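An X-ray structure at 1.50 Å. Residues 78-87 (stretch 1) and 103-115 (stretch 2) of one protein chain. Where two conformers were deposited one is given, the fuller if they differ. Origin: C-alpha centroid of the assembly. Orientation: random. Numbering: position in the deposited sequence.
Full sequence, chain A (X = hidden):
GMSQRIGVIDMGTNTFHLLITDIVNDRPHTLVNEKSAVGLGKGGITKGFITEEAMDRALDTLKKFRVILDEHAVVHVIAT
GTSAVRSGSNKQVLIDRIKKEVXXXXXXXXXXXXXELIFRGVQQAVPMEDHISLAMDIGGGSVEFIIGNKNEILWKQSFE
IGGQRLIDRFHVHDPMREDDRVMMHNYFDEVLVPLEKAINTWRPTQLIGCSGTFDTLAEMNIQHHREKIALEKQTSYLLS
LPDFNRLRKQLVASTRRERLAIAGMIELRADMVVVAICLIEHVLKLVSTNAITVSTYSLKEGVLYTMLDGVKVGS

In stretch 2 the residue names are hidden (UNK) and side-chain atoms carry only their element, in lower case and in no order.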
# COMPACT_ATOMS: atom_id res chain seq x y z
N ILE A 78 12.92 -12.15 -4.04
CA ILE A 78 11.97 -12.44 -2.99
C ILE A 78 10.60 -11.89 -3.35
O ILE A 78 10.47 -10.70 -3.68
CB ILE A 78 12.39 -11.90 -1.63
CG1 ILE A 78 11.34 -12.28 -0.58
CG2 ILE A 78 12.64 -10.41 -1.71
CD1 ILE A 78 11.66 -11.79 0.78
N ALA A 79 9.59 -12.76 -3.26
CA ALA A 79 8.22 -12.43 -3.65
C ALA A 79 7.35 -12.61 -2.42
O ALA A 79 7.33 -13.69 -1.85
CB ALA A 79 7.73 -13.36 -4.78
N THR A 80 6.73 -11.53 -1.93
CA THR A 80 5.95 -11.61 -0.73
C THR A 80 4.48 -11.69 -1.14
O THR A 80 4.05 -11.11 -2.13
CB THR A 80 6.16 -10.39 0.19
OG1 THR A 80 5.80 -9.20 -0.52
CG2 THR A 80 7.62 -10.30 0.69
N GLY A 81 3.72 -12.46 -0.40
CA GLY A 81 2.26 -12.49 -0.53
C GLY A 81 1.66 -11.90 0.74
O GLY A 81 2.03 -12.30 1.84
N THR A 82 0.71 -10.97 0.59
CA THR A 82 0.15 -10.25 1.75
C THR A 82 -1.37 -10.51 1.86
O THR A 82 -1.77 -11.67 1.81
CB THR A 82 0.50 -8.78 1.68
OG1 THR A 82 0.11 -8.22 0.40
CG2 THR A 82 2.04 -8.62 1.95
N SER A 83 -2.21 -9.49 2.11
CA SER A 83 -3.60 -9.73 2.54
C SER A 83 -4.40 -10.75 1.68
O SER A 83 -4.99 -11.68 2.22
CB SER A 83 -4.35 -8.40 2.54
OG SER A 83 -5.69 -8.60 2.98
N ALA A 84 -4.50 -10.53 0.39
CA ALA A 84 -5.33 -11.41 -0.43
C ALA A 84 -4.76 -12.85 -0.45
O ALA A 84 -5.50 -13.82 -0.47
CB ALA A 84 -5.48 -10.90 -1.85
N VAL A 85 -3.45 -12.97 -0.41
CA VAL A 85 -2.81 -14.29 -0.42
C VAL A 85 -3.01 -14.98 0.92
O VAL A 85 -3.55 -16.11 1.01
CB VAL A 85 -1.33 -14.18 -0.77
CG1 VAL A 85 -0.64 -15.56 -0.66
CG2 VAL A 85 -1.10 -13.59 -2.18
N ARG A 86 -2.69 -14.32 2.02
CA ARG A 86 -2.82 -14.98 3.31
C ARG A 86 -4.29 -15.29 3.71
O ARG A 86 -4.54 -16.25 4.45
CB ARG A 86 -2.09 -14.21 4.43
CG ARG A 86 -2.68 -12.93 4.81
CD ARG A 86 -1.81 -12.19 5.86
NE ARG A 86 -2.30 -10.84 5.98
CZ ARG A 86 -1.64 -9.73 5.65
NH1 ARG A 86 -0.39 -9.75 5.26
NH2 ARG A 86 -2.26 -8.56 5.73
N SER A 87 -5.22 -14.48 3.20
CA SER A 87 -6.62 -14.55 3.50
C SER A 87 -7.34 -15.67 2.74
O SER A 87 -8.34 -16.21 3.21
CB SER A 87 -7.26 -13.21 3.12
OG SER A 87 -8.57 -13.13 3.61
N UNK A 103 9.12 -20.78 -11.17
CA UNK A 103 10.13 -21.18 -10.19
C UNK A 103 10.46 -20.12 -9.19
O UNK A 103 11.63 -19.91 -8.86
c UNK A 103 11.40 -21.69 -10.89
n UNK A 103 13.58 -22.55 -10.18
c UNK A 103 12.28 -22.55 -9.96
o UNK A 103 11.76 -23.20 -9.03
N UNK A 104 9.43 -19.45 -8.67
CA UNK A 104 9.57 -18.44 -7.62
C UNK A 104 8.77 -19.01 -6.43
O UNK A 104 7.64 -19.50 -6.61
c UNK A 104 9.04 -17.09 -8.09
c UNK A 104 9.41 -15.29 -9.89
c UNK A 104 8.89 -16.11 -6.89
c UNK A 104 9.99 -16.48 -9.15
N UNK A 105 9.34 -18.94 -5.23
CA UNK A 105 8.64 -19.37 -4.01
C UNK A 105 8.08 -18.14 -3.31
O UNK A 105 8.78 -17.20 -3.00
c UNK A 105 9.86 -21.59 -3.64
o UNK A 105 10.93 -21.68 -4.23
o UNK A 105 9.05 -22.57 -3.55
c UNK A 105 9.52 -20.20 -3.06
N UNK A 106 6.77 -18.11 -3.17
CA UNK A 106 6.09 -17.01 -2.50
C UNK A 106 6.31 -17.11 -1.00
O UNK A 106 6.08 -18.18 -0.41
c UNK A 106 4.41 -16.91 -4.28
c UNK A 106 3.79 -15.96 -2.02
c UNK A 106 4.60 -17.07 -2.81
N UNK A 107 6.73 -16.02 -0.39
CA UNK A 107 6.85 -15.88 1.07
C UNK A 107 5.58 -15.18 1.58
O UNK A 107 5.40 -13.98 1.34
c UNK A 107 8.09 -15.07 1.41
c UNK A 107 9.22 -15.86 3.54
o UNK A 107 8.84 -16.41 4.61
c UNK A 107 8.30 -14.83 2.90
o UNK A 107 10.32 -16.10 2.99
N UNK A 108 4.73 -15.92 2.28
CA UNK A 108 3.51 -15.37 2.83
C UNK A 108 3.87 -14.70 4.15
O UNK A 108 4.47 -15.32 5.04
c UNK A 108 2.14 -17.20 1.69
c UNK A 108 1.20 -15.79 3.69
c UNK A 108 2.45 -16.43 3.04
N UNK A 109 3.57 -13.42 4.25
CA UNK A 109 3.87 -12.68 5.49
C UNK A 109 2.59 -12.22 6.15
O UNK A 109 1.61 -11.80 5.46
c UNK A 109 4.25 -10.52 4.30
c UNK A 109 4.84 -11.51 5.25
c UNK A 109 6.25 -12.03 4.72
c UNK A 109 5.02 -9.14 4.24
N UNK A 110 2.57 -12.31 7.48
CA UNK A 110 1.41 -11.89 8.22
C UNK A 110 1.34 -10.36 8.31
O UNK A 110 2.26 -9.64 7.88
o UNK A 110 3.04 -11.17 10.51
c UNK A 110 2.35 -12.22 10.58
c UNK A 110 1.29 -12.58 9.59
o UNK A 110 2.48 -13.03 11.54
N UNK A 111 0.21 -9.86 8.77
CA UNK A 111 -0.02 -8.41 8.81
C UNK A 111 0.98 -7.66 9.69
O UNK A 111 1.44 -6.58 9.27
N UNK A 112 1.35 -8.23 10.83
CA UNK A 112 2.31 -7.60 11.74
C UNK A 112 3.63 -7.41 11.01
O UNK A 112 4.25 -6.35 11.05
c UNK A 112 2.51 -8.42 13.07
N UNK A 113 4.08 -8.46 10.33
CA UNK A 113 5.39 -8.41 9.68
C UNK A 113 5.35 -7.49 8.50
O UNK A 113 6.30 -6.74 8.23
n UNK A 113 10.29 -7.75 10.35
n UNK A 113 9.58 -9.52 9.08
c UNK A 113 8.22 -9.51 9.64
c UNK A 113 7.19 -9.88 8.62
c UNK A 113 10.53 -8.68 9.47
c UNK A 113 5.80 -9.79 9.20
n UNK A 113 11.74 -8.73 8.91
N UNK A 114 4.23 -7.50 7.77
CA UNK A 114 4.01 -6.56 6.66
C UNK A 114 4.14 -5.09 7.16
O UNK A 114 4.83 -4.27 6.54
c UNK A 114 2.62 -6.78 6.03
c UNK A 114 0.94 -6.18 4.25
o UNK A 114 0.17 -6.98 4.84
o UNK A 114 0.60 -5.56 3.19
c UNK A 114 2.31 -5.92 4.86
N UNK A 115 3.53 -4.81 8.29
CA UNK A 115 3.63 -3.48 8.87
C UNK A 115 5.08 -3.10 9.20
O UNK A 115 5.55 -1.98 8.91
c UNK A 115 2.74 -3.38 10.11
O HOH W 1 10.49 -15.40 -2.39
O HOH W 2 -1.72 -6.51 2.35

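Position 103 carries two side-chain carbons, the second bonded to one oxygen and one nitrogen. That is an amide, and it lies out of reach of stretch 1. The residue is Asn103, and its positive phi marks the exit from a helix.

Position 104 has four carbons, forked at the first, with one arm two carbons long. A carbon of the fork lies 3.7 Å from Ala79 CB. The residue is Ile104.

Position 105 has two carbons, the second carrying two oxygens. This carboxylate leads away from stretch 1. The residue is Asp105. Its backbone reaches stretch 1 through water 1, which donates to Asp105 O (2.6 Å) and accepts from Ala79 N (2.9 Å).

Position 106 has one carbon bearing two more. The short fork indicates Val106. Its CG1 is 3.9 Å from Gly81 N. An ideal CB on Gly81 would be tight against this methyl, at 3.2 Å from Val106 CG1, and would clash with Val85 CG1 at 2.9 Å.

Position 107 has three carbons in a row, the third carrying two oxygens. The residue is Glu107. The end of its side chain leads away from stretch 1. Its backbone pairs with the neighbouring strand. Glu107 N donates to Ala79 O (2.8 Å), and Gly81 N donates to Glu107 O (2.9 Å). Glu107 O also receives a CA-H...O contact from Thr80 CA, at 3.2 Å.

Position 108 again has one carbon bearing two. One of those two is 3.7 Å from Arg86 CB, and the other is 4.0 Å from Val85 CG1. The residue is Val108.

Position 109 has four carbons, forked at the first, with one two-carbon arm. The first carbon of that arm is 3.7 Å from Thr82 CG2. The residue is Ile109. Its backbone N donates to Gly81 O (3.1 Å), and Ile109 O accepts from Arg86 NH1 (2.9 Å).

Position 110 has two carbons, the second with two oxygens. Its CA-to-CB bond points away from stretch 1. The residue is Asp110, and its OD1 caps the next helix by accepting from the backbone N of 113 at 2.9 Å.

Position 111 has no side-chain atoms and is Gly111. Its N lies over one face of the Arg86 guanidinium.

Position 112 has a single carbon and no contact with stretch 1. It is Ala112.

Position 113 has three carbons, a nitrogen, then a carbon with two more nitrogens. This is a guanidinium without contact to stretch 1. The residue is Arg113.

Position 114 has three carbons, the third with two oxygens. One oxygen is 2.9 Å from Arg86 NH1, forming a salt bridge. The residue is Glu114. Its OE1 also accepts from Arg86 NH2 (3.0 Å).

Position 115 has one carbon, out of reach. It is Ala115.

The contact works in two parts. Parallel strands pair through backbone hydrogen bonds. Beyond them, Arg86 links the Ile109 carbonyl to Glu114. Water 2 adds a bridge, donating to Glu114 OE2 (2.6 Å) and accepting from Ser83 N (3.0 Å).

Stretch 2 (103-115) NIDVEVIDGAREA
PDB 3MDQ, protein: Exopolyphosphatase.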